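Local coordinates for hydroalkoxylation enzyme phnH (Penicillium herquei, PDB 6JJT), which catalyses an enantioselective intramolecular hydroalkoxylation in fungal phenalenone biosynthesis, closing a prenylated precursor to (2'R)-atrovenetin, at residues Ala98-Thr103 with Val113-Ser118. Sequence-based numbering, arbitrary orientation.
Sequences ANILVT and VLFDTS
Leu101 with Asp116 and Thr103 with Leu114 form two hydrogen-bonded pairs of the antiparallel hairpin of strands 99-107 and 110-116, in the wall of the closed barrel. Leu101 N donates to Asp116 O (2.8 Å) and its O accepts from Asp116 N; Thr103 N meets Leu114 O almost straight, at 177°. Thr117 CB lies 3.5 Å from Asn99 O and rests on Ile100 CG1 (3.8 Å); from it OG1 runs anti to the backbone N (chi1 -176°) and donates to Asn99 O at 2.9 Å, while CG2 just reaches Ile100 CG1. OG1 also accepts from Ser119 N. On the face of Val102 and Phe115 their side chains lie side by side, Val102 CG2 4.1 Å from Phe115 CD1; Ile100 CG2 reaches the same ring carbon at the edge. Val102 CG1 presses on Val113 CG1 at 3.4 Å, tighter than usual. On the face of Leu101, Thr103, Leu114 and Asp116 a water bridges Leu101 O and Thr103 OG1, and Tyr42 of a neighbouring subunit packs on Leu101 and Asp116. The hairpin thus pairs an apolar, close-packed face with a mixed one that partly meets another subunit, and the Thr117 hydroxyl continues the cross-strand bonding by one side-chain bond.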
# COMPACT_ATOMS: atom_id res chain seq x y z
N ALA D 98 16.25 -17.95 9.78
CA ALA D 98 15.42 -16.79 10.13
C ALA D 98 14.66 -16.29 8.89
O ALA D 98 15.22 -16.27 7.79
CB ALA D 98 16.29 -15.69 10.65
N ASN D 99 13.41 -15.88 9.10
CA ASN D 99 12.58 -15.34 8.02
C ASN D 99 12.60 -13.82 8.11
O ASN D 99 12.38 -13.26 9.18
CB ASN D 99 11.17 -15.86 8.17
CG ASN D 99 11.02 -17.34 7.91
OD1 ASN D 99 11.85 -17.89 7.18
ND2 ASN D 99 9.99 -17.92 8.47
N ILE D 100 12.80 -13.17 6.96
CA ILE D 100 12.88 -11.72 6.87
C ILE D 100 12.00 -11.28 5.70
O ILE D 100 12.23 -11.72 4.58
CB ILE D 100 14.32 -11.23 6.63
CG1 ILE D 100 15.29 -11.77 7.70
CG2 ILE D 100 14.37 -9.72 6.46
CD1 ILE D 100 16.76 -11.70 7.31
N LEU D 101 11.02 -10.39 5.98
CA LEU D 101 10.29 -9.79 4.85
C LEU D 101 11.07 -8.62 4.26
O LEU D 101 11.52 -7.73 5.00
CB LEU D 101 8.93 -9.26 5.34
CG LEU D 101 8.07 -8.63 4.24
CD1 LEU D 101 7.61 -9.70 3.28
CD2 LEU D 101 6.89 -7.86 4.82
N VAL D 102 11.17 -8.58 2.95
CA VAL D 102 11.81 -7.51 2.22
C VAL D 102 10.72 -6.78 1.44
O VAL D 102 9.96 -7.40 0.69
CB VAL D 102 12.89 -8.04 1.26
CG1 VAL D 102 13.56 -6.89 0.53
CG2 VAL D 102 13.95 -8.88 2.02
N THR D 103 10.63 -5.48 1.64
CA THR D 103 9.68 -4.59 0.98
C THR D 103 10.46 -3.68 0.06
O THR D 103 11.19 -2.79 0.55
CB THR D 103 8.85 -3.82 2.02
OG1 THR D 103 8.17 -4.79 2.82
CG2 THR D 103 7.84 -2.89 1.35
N VAL D 113 14.73 -0.33 -0.16
CA VAL D 113 14.40 -1.56 0.53
C VAL D 113 14.21 -1.27 2.00
O VAL D 113 14.98 -0.50 2.61
CB VAL D 113 15.57 -2.56 0.41
CG1 VAL D 113 15.17 -3.92 0.92
CG2 VAL D 113 16.07 -2.68 -1.01
N LEU D 114 13.21 -1.92 2.58
CA LEU D 114 12.94 -1.99 3.99
C LEU D 114 12.83 -3.47 4.39
O LEU D 114 12.57 -4.31 3.51
CB LEU D 114 11.65 -1.24 4.35
CG LEU D 114 11.71 0.27 4.15
CD1 LEU D 114 10.30 0.84 4.12
CD2 LEU D 114 12.56 0.97 5.21
N PHE D 115 12.97 -3.76 5.68
CA PHE D 115 13.03 -5.12 6.20
C PHE D 115 12.19 -5.27 7.44
O PHE D 115 12.01 -4.32 8.22
CB PHE D 115 14.47 -5.46 6.66
CG PHE D 115 15.51 -5.30 5.57
CD1 PHE D 115 15.75 -6.34 4.66
CD2 PHE D 115 16.18 -4.09 5.40
CE1 PHE D 115 16.72 -6.19 3.66
CE2 PHE D 115 17.10 -3.93 4.38
CZ PHE D 115 17.37 -4.97 3.51
N ASP D 116 11.62 -6.47 7.63
CA ASP D 116 10.90 -6.80 8.84
C ASP D 116 11.26 -8.21 9.27
O ASP D 116 11.03 -9.18 8.53
CB ASP D 116 9.39 -6.68 8.62
CG ASP D 116 8.58 -6.59 9.90
OD1 ASP D 116 8.91 -7.29 10.87
OD2 ASP D 116 7.64 -5.80 9.91
N THR D 117 11.78 -8.32 10.49
CA THR D 117 12.03 -9.62 11.10
C THR D 117 11.94 -9.49 12.61
O THR D 117 12.43 -8.49 13.16
CB THR D 117 13.37 -10.20 10.63
OG1 THR D 117 13.44 -11.50 11.22
CG2 THR D 117 14.59 -9.43 11.08
N SER D 118 11.44 -10.51 13.29
CA SER D 118 11.54 -10.56 14.76
C SER D 118 12.74 -11.40 15.22
O SER D 118 12.92 -11.54 16.44
CB SER D 118 10.27 -11.03 15.41
OG SER D 118 9.85 -12.25 14.84
O HOH W 1 11.76 -13.74 12.12
O HOH W 2 9.70 -5.42 4.91